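Local coordinates for periplasmic protein TorT (Vibrio parahaemolyticus, PDB 3O1I), which probably binds a small ligand in the periplasm and, as other TorT proteins do, works with a TorS-type sensor kinase, at residues I195-E206 with I221-V232; E128-K136 with I162-V170. One frame throughout, in Å; residues are numbered along the deposited sequence.

Contact 1 of 2, residues I195-E206 with I221-V232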
loop_
_atom_site.group_PDB
_atom_site.type_symbol
_atom_site.label_atom_id
_atom_site.label_comp_id
_atom_site.label_asym_id
_atom_site.label_seq_id
_atom_site.Cartn_x
_atom_site.Cartn_y
_atom_site.Cartn_z
ATOM N N ILE D 195 25.627 -0.621 -28.771
ATOM C CA ILE D 195 26.261 -1.084 -27.550
ATOM C C ILE D 195 26.872 -2.470 -27.563
ATOM O O ILE D 195 26.190 -3.470 -27.784
ATOM C CB ILE D 195 25.294 -0.993 -26.364
ATOM C CG1 ILE D 195 24.662 0.401 -26.333
ATOM C CG2 ILE D 195 26.035 -1.276 -25.064
ATOM C CD1 ILE D 195 25.670 1.540 -26.404
ATOM N N ASP D 196 28.176 -2.500 -27.301
ATOM C CA ASP D 196 28.952 -3.731 -27.229
ATOM C C ASP D 196 28.951 -4.213 -25.779
ATOM O O ASP D 196 28.579 -5.357 -25.495
ATOM C CB ASP D 196 30.387 -3.475 -27.685
ATOM C CG ASP D 196 30.479 -3.157 -29.163
ATOM O OD1 ASP D 196 30.171 -4.053 -29.974
ATOM O OD2 ASP D 196 30.853 -2.016 -29.514
ATOM N N TYR D 197 29.363 -3.325 -24.870
ATOM C CA TYR D 197 29.411 -3.626 -23.437
ATOM C C TYR D 197 28.610 -2.635 -22.601
ATOM O O TYR D 197 28.342 -1.506 -23.025
ATOM C CB TYR D 197 30.849 -3.579 -22.904
ATOM C CG TYR D 197 31.830 -4.494 -23.579
ATOM C CD1 TYR D 197 32.829 -3.981 -24.403
ATOM C CD2 TYR D 197 31.783 -5.869 -23.371
ATOM C CE1 TYR D 197 33.766 -4.816 -25.001
ATOM C CE2 TYR D 197 32.711 -6.717 -23.964
ATOM C CZ TYR D 197 33.702 -6.188 -24.776
ATOM O OH TYR D 197 34.634 -7.030 -25.339
ATOM N N ILE D 198 28.250 -3.080 -21.402
ATOM C CA ILE D 198 27.544 -2.257 -20.433
ATOM C C ILE D 198 28.347 -2.380 -19.138
ATOM O O ILE D 198 28.528 -3.479 -18.603
ATOM C CB ILE D 198 26.111 -2.757 -20.111
ATOM C CG1 ILE D 198 25.223 -2.749 -21.347
ATOM C CG2 ILE D 198 25.479 -1.848 -19.070
ATOM C CD1 ILE D 198 23.851 -3.363 -21.074
ATOM N N VAL D 199 28.852 -1.256 -18.650
ATOM C CA VAL D 199 29.581 -1.249 -17.393
ATOM C C VAL D 199 28.773 -0.422 -16.411
ATOM O O VAL D 199 28.572 0.777 -16.613
ATOM C CB VAL D 199 30.997 -0.649 -17.537
ATOM C CG1 VAL D 199 31.861 -1.595 -18.319
ATOM C CG2 VAL D 199 30.949 0.691 -18.238
ATOM N N GLY D 200 28.283 -1.071 -15.361
ATOM C CA GLY D 200 27.499 -0.350 -14.381
ATOM C C GLY D 200 27.504 -0.960 -12.996
ATOM O O GLY D 200 28.314 -1.837 -12.697
ATOM N N SER D 201 26.589 -0.495 -12.151
ATOM C CA SER D 201 26.479 -0.981 -10.782
ATOM C C SER D 201 26.093 -2.441 -10.731
ATOM O O SER D 201 25.633 -3.012 -11.715
ATOM C CB SER D 201 25.426 -0.184 -10.039
ATOM O OG SER D 201 24.192 -0.247 -10.736
ATOM N N ALA D 202 26.265 -3.058 -9.577
ATOM C CA ALA D 202 25.896 -4.452 -9.485
ATOM C C ALA D 202 24.406 -4.518 -9.753
ATOM O O ALA D 202 23.900 -5.521 -10.252
ATOM C CB ALA D 202 26.215 -5.005 -8.108
ATOM N N VAL D 203 23.714 -3.434 -9.415
ATOM C CA VAL D 203 22.272 -3.338 -9.612
ATOM C C VAL D 203 22.017 -3.358 -11.117
ATOM O O VAL D 203 21.326 -4.239 -11.631
ATOM C CB VAL D 203 21.709 -2.017 -8.967
ATOM C CG1 VAL D 203 20.242 -1.793 -9.345
ATOM C CG2 VAL D 203 21.846 -2.097 -7.456
ATOM N N ALA D 204 22.597 -2.399 -11.825
ATOM C CA ALA D 204 22.418 -2.344 -13.263
ATOM C C ALA D 204 22.701 -3.716 -13.889
ATOM O O ALA D 204 21.806 -4.334 -14.479
ATOM C CB ALA D 204 23.334 -1.292 -13.859
ATOM N N ILE D 205 23.938 -4.195 -13.742
ATOM C CA ILE D 205 24.329 -5.479 -14.305
ATOM C C ILE D 205 23.349 -6.591 -13.956
ATOM O O ILE D 205 22.933 -7.322 -14.846
ATOM C CB ILE D 205 25.795 -5.882 -13.893
ATOM C CG1 ILE D 205 26.791 -5.353 -14.931
ATOM C CG2 ILE D 205 25.944 -7.414 -13.782
ATOM C CD1 ILE D 205 26.929 -3.845 -14.975
ATOM N N GLU D 206 22.955 -6.732 -12.697
ATOM C CA GLU D 206 22.003 -7.800 -12.371
ATOM C C GLU D 206 20.762 -7.756 -13.284
ATOM O O GLU D 206 20.309 -8.791 -13.794
ATOM C CB GLU D 206 21.562 -7.702 -10.917
ATOM C CG GLU D 206 22.600 -8.137 -9.919
ATOM C CD GLU D 206 22.164 -7.859 -8.498
ATOM O OE1 GLU D 206 21.801 -6.698 -8.215
ATOM O OE2 GLU D 206 22.182 -8.787 -7.664
ATOM N N ILE D 221 25.834 -8.384 -25.899
ATOM C CA ILE D 221 26.289 -7.280 -25.062
ATOM C C ILE D 221 27.027 -7.860 -23.855
ATOM O O ILE D 221 26.495 -8.711 -23.145
ATOM C CB ILE D 221 25.101 -6.417 -24.588
ATOM C CG1 ILE D 221 24.471 -5.716 -25.789
ATOM C CG2 ILE D 221 25.562 -5.386 -23.578
ATOM C CD1 ILE D 221 23.272 -4.889 -25.443
ATOM N N GLY D 222 28.262 -7.412 -23.642
ATOM C CA GLY D 222 29.052 -7.904 -22.525
ATOM C C GLY D 222 28.863 -7.072 -21.272
ATOM O O GLY D 222 28.946 -5.843 -21.327
ATOM N N LEU D 223 28.625 -7.745 -20.143
ATOM C CA LEU D 223 28.398 -7.082 -18.856
ATOM C C LEU D 223 29.636 -6.981 -17.956
ATOM O O LEU D 223 30.280 -7.981 -17.638
ATOM C CB LEU D 223 27.276 -7.801 -18.109
ATOM C CG LEU D 223 26.034 -8.050 -18.969
ATOM C CD1 LEU D 223 24.948 -8.711 -18.129
ATOM C CD2 LEU D 223 25.555 -6.728 -19.576
ATOM N N VAL D 224 29.946 -5.755 -17.543
ATOM C CA VAL D 224 31.087 -5.473 -16.685
ATOM C C VAL D 224 30.623 -4.668 -15.471
ATOM O O VAL D 224 30.190 -3.521 -15.613
ATOM C CB VAL D 224 32.157 -4.670 -17.463
ATOM C CG1 VAL D 224 33.250 -4.178 -16.529
ATOM C CG2 VAL D 224 32.754 -5.538 -18.552
ATOM N N SER D 225 30.722 -5.279 -14.290
ATOM C CA SER D 225 30.327 -4.665 -13.017
ATOM C C SER D 225 31.383 -3.696 -12.483
ATOM O O SER D 225 32.557 -3.813 -12.826
ATOM C CB SER D 225 30.109 -5.768 -11.977
ATOM O OG SER D 225 28.869 -5.630 -11.306
ATOM N N VAL D 226 30.976 -2.749 -11.639
ATOM C CA VAL D 226 31.929 -1.808 -11.057
ATOM C C VAL D 226 32.207 -2.227 -9.610
ATOM O O VAL D 226 33.007 -1.599 -8.907
ATOM C CB VAL D 226 31.404 -0.372 -11.105
ATOM C CG1 VAL D 226 32.464 0.604 -10.617
ATOM C CG2 VAL D 226 31.030 -0.024 -12.526
ATOM N N TYR D 227 31.535 -3.298 -9.180
ATOM C CA TYR D 227 31.717 -3.884 -7.844
ATOM C C TYR D 227 31.000 -5.228 -7.810
ATOM O O TYR D 227 30.328 -5.584 -8.772
ATOM C CB TYR D 227 31.233 -2.940 -6.719
ATOM C CG TYR D 227 29.741 -2.678 -6.620
ATOM C CD1 TYR D 227 28.919 -3.509 -5.854
ATOM C CD2 TYR D 227 29.155 -1.583 -7.273
ATOM C CE1 TYR D 227 27.552 -3.257 -5.736
ATOM C CE2 TYR D 227 27.788 -1.324 -7.164
ATOM C CZ TYR D 227 26.989 -2.169 -6.398
ATOM O OH TYR D 227 25.616 -1.986 -6.340
ATOM N N LEU D 228 31.139 -5.982 -6.726
ATOM C CA LEU D 228 30.525 -7.305 -6.666
ATOM C C LEU D 228 29.330 -7.432 -5.744
ATOM O O LEU D 228 29.181 -6.666 -4.792
ATOM C CB LEU D 228 31.572 -8.347 -6.248
ATOM C CG LEU D 228 31.050 -9.785 -6.152
ATOM C CD1 LEU D 228 30.926 -10.379 -7.543
ATOM C CD2 LEU D 228 31.974 -10.613 -5.314
ATOM N N SER D 229 28.493 -8.424 -6.029
ATOM C CA SER D 229 27.297 -8.710 -5.244
ATOM C C SER D 229 26.924 -10.161 -5.492
ATOM O O SER D 229 27.355 -10.747 -6.470
ATOM C CB SER D 229 26.144 -7.787 -5.663
ATOM O OG SER D 229 25.757 -7.971 -7.016
ATOM N N HIS D 230 26.130 -10.751 -4.615
ATOM C CA HIS D 230 25.756 -12.148 -4.791
ATOM C C HIS D 230 25.130 -12.423 -6.148
ATOM O O HIS D 230 25.082 -13.566 -6.597
ATOM C CB HIS D 230 24.780 -12.588 -3.699
ATOM C CG HIS D 230 25.331 -12.479 -2.312
ATOM N ND1 HIS D 230 25.343 -13.542 -1.430
ATOM C CD2 HIS D 230 25.871 -11.432 -1.645
ATOM C CE1 HIS D 230 25.866 -13.152 -0.281
ATOM N NE2 HIS D 230 26.193 -11.876 -0.383
ATOM N N GLY D 231 24.646 -11.378 -6.805
ATOM C CA GLY D 231 24.022 -11.570 -8.099
ATOM C C GLY D 231 25.047 -11.504 -9.199
ATOM O O GLY D 231 25.070 -12.357 -10.089
ATOM N N VAL D 232 25.893 -10.479 -9.136
ATOM C CA VAL D 232 26.958 -10.299 -10.120
ATOM C C VAL D 232 27.925 -11.485 -10.039
ATOM O O VAL D 232 28.551 -11.848 -11.027
ATOM C CB VAL D 232 27.718 -8.975 -9.891
ATOM C CG1 VAL D 232 28.916 -8.880 -10.821
ATOM C CG2 VAL D 232 26.776 -7.804 -10.137
#
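Ala-202, in the first turn of helix 202-214, turns its methyl group toward segment 221-232, where Tyr-227, Ser-229 and Val-232 surround it. The backbone of Ala-202 lies over one face of the Tyr-227 ring; with chi1 of 68° the ring is set between the backbone N and carbonyl carbon of its own residue and folds back on the helix start. Val-232 adds CG2 at 3.5 Å from Ala-202 CB, and the same methyl meets Ile-205 CG2. Ile-205 reaches back over the strand, its CD1 resting on the backbone carbonyl of Val-224.

Strands 197-200 and 222-225 run parallel, their axes 4.7 Å apart at closest approach. Ile-198 bonds to the residues before and after Leu-223: its N donates to Gly-222 O (2.9 Å) and its O accepts from Val-224 N (2.9 Å). Beside them Val-199 and Val-224 point the same way onto Leu-126 of helix 116-127. On the other face Ile-198 packs CG1 against Ile-221 CG2 (3.5 Å) and lies alongside Leu-223.

Both helix starts are capped by serines: Ser-201 OG accepts from Ala-204 N (2.9 Å) and Ser-229 OG from Val-232 N (3.3 Å). Ser-225 OG donates to Tyr-227 O, within the connection from strand 222-225 to helix 230-236. Strand 197-200, helix 202-214 and strand 222-225 form a beta-alpha-beta unit, the building block of the periplasmic binding protein lobe.

Contact 2 of 2, residues E128-K136 with I162-V170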
loop_
_atom_site.group_PDB
_atom_site.type_symbol
_atom_site.label_atom_id
_atom_site.label_comp_id
_atom_site.label_asym_id
_atom_site.label_seq_id
_atom_site.Cartn_x
_atom_site.Cartn_y
_atom_site.Cartn_z
ATOM N N GLU D 128 42.247 -3.933 -22.035
ATOM C CA GLU D 128 43.127 -5.072 -22.249
ATOM C C GLU D 128 42.440 -6.079 -23.152
ATOM O O GLU D 128 43.057 -7.010 -23.658
ATOM C CB GLU D 128 43.452 -5.714 -20.895
ATOM C CG GLU D 128 44.312 -6.973 -20.956
ATOM C CD GLU D 128 44.633 -7.532 -19.572
ATOM O OE1 GLU D 128 43.685 -7.764 -18.787
ATOM O OE2 GLU D 128 45.830 -7.745 -19.274
ATOM N N ARG D 129 41.148 -5.876 -23.346
ATOM C CA ARG D 129 40.342 -6.755 -24.176
ATOM C C ARG D 129 40.116 -6.064 -25.521
ATOM O O ARG D 129 39.701 -6.682 -26.498
ATOM C CB ARG D 129 39.007 -7.006 -23.475
ATOM C CG ARG D 129 38.122 -8.060 -24.108
ATOM C CD ARG D 129 36.681 -7.901 -23.625
ATOM N NE ARG D 129 35.823 -9.003 -24.048
ATOM C CZ ARG D 129 35.972 -10.252 -23.627
ATOM N NH1 ARG D 129 36.943 -10.538 -22.776
ATOM N NH2 ARG D 129 35.161 -11.211 -24.052
ATOM N N HIS D 130 40.402 -4.767 -25.553
ATOM C CA HIS D 130 40.226 -3.962 -26.750
ATOM C C HIS D 130 41.301 -2.901 -26.861
ATOM O O HIS D 130 41.025 -1.697 -26.841
ATOM C CB HIS D 130 38.848 -3.313 -26.739
ATOM C CG HIS D 130 37.747 -4.268 -27.050
ATOM N ND1 HIS D 130 37.527 -4.750 -28.321
ATOM C CD2 HIS D 130 36.846 -4.883 -26.248
ATOM C CE1 HIS D 130 36.534 -5.622 -28.291
ATOM N NE2 HIS D 130 36.104 -5.722 -27.045
ATOM N N PRO D 131 42.557 -3.343 -26.979
ATOM C CA PRO D 131 43.698 -2.436 -27.095
ATOM C C PRO D 131 43.521 -1.463 -28.246
ATOM O O PRO D 131 42.836 -1.764 -29.226
ATOM C CB PRO D 131 44.866 -3.391 -27.314
ATOM C CG PRO D 131 44.443 -4.605 -26.524
ATOM C CD PRO D 131 43.004 -4.747 -26.937
ATOM N N LYS D 132 44.137 -0.293 -28.117
ATOM C CA LYS D 132 44.055 0.719 -29.155
ATOM C C LYS D 132 44.248 0.054 -30.508
ATOM O O LYS D 132 45.210 -0.686 -30.719
ATOM C CB LYS D 132 45.131 1.791 -28.954
ATOM C CG LYS D 132 45.091 2.906 -29.988
ATOM C CD LYS D 132 43.762 3.640 -29.928
ATOM C CE LYS D 132 43.567 4.551 -31.124
ATOM N NZ LYS D 132 42.225 5.198 -31.097
ATOM N N GLY D 133 43.316 0.310 -31.416
ATOM C CA GLY D 133 43.402 -0.262 -32.743
ATOM C C GLY D 133 42.634 -1.557 -32.863
ATOM O O GLY D 133 42.125 -1.877 -33.928
ATOM N N SER D 134 42.544 -2.309 -31.775
ATOM C CA SER D 134 41.828 -3.578 -31.808
ATOM C C SER D 134 40.500 -3.458 -32.569
ATOM O O SER D 134 40.025 -4.429 -33.169
ATOM C CB SER D 134 41.578 -4.074 -30.380
ATOM O OG SER D 134 40.878 -5.310 -30.381
ATOM N N GLY D 135 39.922 -2.256 -32.546
ATOM C CA GLY D 135 38.658 -2.003 -33.219
ATOM C C GLY D 135 37.706 -1.227 -32.325
ATOM O O GLY D 135 37.327 -1.718 -31.260
ATOM N N LYS D 136 37.323 -0.023 -32.746
ATOM C CA LYS D 136 36.415 0.811 -31.963
ATOM C C LYS D 136 35.318 0.008 -31.284
ATOM O O LYS D 136 34.527 -0.662 -31.944
ATOM C CB LYS D 136 35.773 1.885 -32.840
ATOM C CG LYS D 136 34.662 2.646 -32.128
ATOM C CD LYS D 136 34.312 3.945 -32.831
ATOM C CE LYS D 136 33.246 4.704 -32.056
ATOM N NZ LYS D 136 32.995 6.038 -32.654
ATOM N N ILE D 162 40.781 3.481 -19.243
ATOM C CA ILE D 162 40.187 3.292 -20.568
ATOM C C ILE D 162 40.622 4.304 -21.624
ATOM O O ILE D 162 40.431 4.070 -22.816
ATOM C CB ILE D 162 38.619 3.344 -20.470
ATOM C CG1 ILE D 162 38.092 2.133 -19.698
ATOM C CG2 ILE D 162 37.987 3.389 -21.854
ATOM C CD1 ILE D 162 38.141 0.834 -20.468
ATOM N N LYS D 163 41.234 5.408 -21.211
ATOM C CA LYS D 163 41.585 6.451 -22.175
ATOM C C LYS D 163 42.435 6.111 -23.392
ATOM O O LYS D 163 42.009 6.365 -24.523
ATOM C CB LYS D 163 42.177 7.672 -21.462
ATOM C CG LYS D 163 43.632 7.599 -21.064
ATOM C CD LYS D 163 44.060 8.979 -20.593
ATOM C CE LYS D 163 45.524 9.047 -20.239
ATOM N NZ LYS D 163 45.870 10.422 -19.787
ATOM N N ASN D 164 43.622 5.551 -23.193
ATOM C CA ASN D 164 44.462 5.234 -24.339
ATOM C C ASN D 164 44.210 3.831 -24.876
ATOM O O ASN D 164 45.021 2.922 -24.708
ATOM C CB ASN D 164 45.942 5.420 -23.986
ATOM C CG ASN D 164 46.286 6.868 -23.637
ATOM O OD1 ASN D 164 45.953 7.797 -24.378
ATOM N ND2 ASN D 164 46.965 7.061 -22.511
ATOM N N SER D 165 43.066 3.670 -25.528
ATOM C CA SER D 165 42.678 2.396 -26.109
ATOM C C SER D 165 41.527 2.639 -27.080
ATOM O O SER D 165 41.091 3.777 -27.259
ATOM C CB SER D 165 42.260 1.415 -25.013
ATOM O OG SER D 165 41.262 1.971 -24.181
ATOM N N ASP D 166 41.035 1.576 -27.706
ATOM C CA ASP D 166 39.948 1.714 -28.668
ATOM C C ASP D 166 38.571 1.389 -28.089
ATOM O O ASP D 166 37.836 0.541 -28.598
ATOM C CB ASP D 166 40.245 0.859 -29.907
ATOM C CG ASP D 166 40.655 1.705 -31.112
ATOM O OD1 ASP D 166 41.282 2.770 -30.915
ATOM O OD2 ASP D 166 40.355 1.301 -32.257
ATOM N N ILE D 167 38.232 2.091 -27.016
ATOM C CA ILE D 167 36.956 1.924 -26.346
ATOM C C ILE D 167 36.275 3.285 -26.305
ATOM O O ILE D 167 36.820 4.237 -25.747
ATOM C CB ILE D 167 37.164 1.382 -24.918
ATOM C CG1 ILE D 167 37.521 -0.100 -24.999
ATOM C CG2 ILE D 167 35.923 1.611 -24.074
ATOM C CD1 ILE D 167 37.844 -0.717 -23.689
ATOM N N HIS D 168 35.096 3.372 -26.918
ATOM C CA HIS D 168 34.333 4.615 -26.963
ATOM C C HIS D 168 33.110 4.493 -26.062
ATOM O O HIS D 168 32.546 3.407 -25.913
ATOM C CB HIS D 168 33.870 4.898 -28.398
ATOM C CG HIS D 168 33.205 6.230 -28.572
ATOM N ND1 HIS D 168 33.916 7.409 -28.625
ATOM C CD2 HIS D 168 31.899 6.571 -28.690
ATOM C CE1 HIS D 168 33.077 8.420 -28.771
ATOM N NE2 HIS D 168 31.847 7.939 -28.811
ATOM N N ILE D 169 32.711 5.605 -25.453
ATOM C CA ILE D 169 31.529 5.616 -24.599
ATOM C C ILE D 169 30.394 6.215 -25.432
ATOM O O ILE D 169 30.472 7.373 -25.857
ATOM C CB ILE D 169 31.739 6.478 -23.333
ATOM C CG1 ILE D 169 33.003 6.034 -22.596
ATOM C CG2 ILE D 169 30.555 6.320 -22.395
ATOM C CD1 ILE D 169 33.272 6.816 -21.319
ATOM N N VAL D 170 29.362 5.418 -25.695
ATOM C CA VAL D 170 28.229 5.893 -26.480
ATOM C C VAL D 170 27.536 6.965 -25.663
ATOM O O VAL D 170 27.160 8.014 -26.182
ATOM C CB VAL D 170 27.231 4.763 -26.773
ATOM C CG1 VAL D 170 26.025 5.308 -27.518
ATOM C CG2 VAL D 170 27.907 3.686 -27.595
#
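Lys-136 lies along His-168, its CE 3.7 Å from His-168 CB and its NZ over one face of the imidazole, displaced toward the rim. An extended chain, with CG opposite the backbone N (chi1 171°), lets this lysine run beside the histidine although its CB starts away from segment 162-170.

Asp-166 points its carboxylate into the turn formed by residues 131-134. Lys-132 crosses it at an angle and bends at chi2 (61°), which brings the ammonium group back to the acid. NZ and OD1 form a salt bridge modelled at 2.6 Å, although the position of OD1 is less certain. The carboxylate also sits against the backbone of Gly-133, whose N is 3.2 Å from Asp-166 OD2 but too poorly aligned for a hydrogen bond. Gly-133 has a positive phi (94°), as suits the third position of the type II turn from Pro-131 to Ser-134.

Behind the acid, the backbone contributes one weak bond, from Asp-166 N to His-130 O at 3.4 Å. His-130 packs CB against Ile-167 CG1 (3.9 Å), while its ring turns to Tyr-197. Ser-165 donates its OG to Ile-162 O, tying the connection to the end of helix 152-163, and Ile-167 continues the apolar side toward Leu-126 and Ile-139. Strand 167-172 is an outermost strand of the parallel sheet, joined to strand 137-142; the loop before strand 137-142 packs on the connection from helix 152-163 and on the start of edge strand 167-172, at the rim of an alpha/beta lobe of the periplasmic binding protein fold.

Contact 1 is buried, whereas contact 2 lies at the surface with mostly exposed residues. Both reach the same four-stranded parallel sheet: contact 1 joins strand 197-200 to the outermost strand 222-225, and contact 2 sits where strand 167-172 begins at the other margin, with strand 137-142 between. The chemistry follows the place. A parallel backbone ladder, serine caps and apolar packing serve the interior, while charged side chains, a tight turn and one weak backbone bond join a loop to the start of the edge strand at the surface. The two meet where Tyr-197 OH lies 2.6 Å from His-130 NE2, a probable hydrogen bond, and where Ile-195 packs on Val-170.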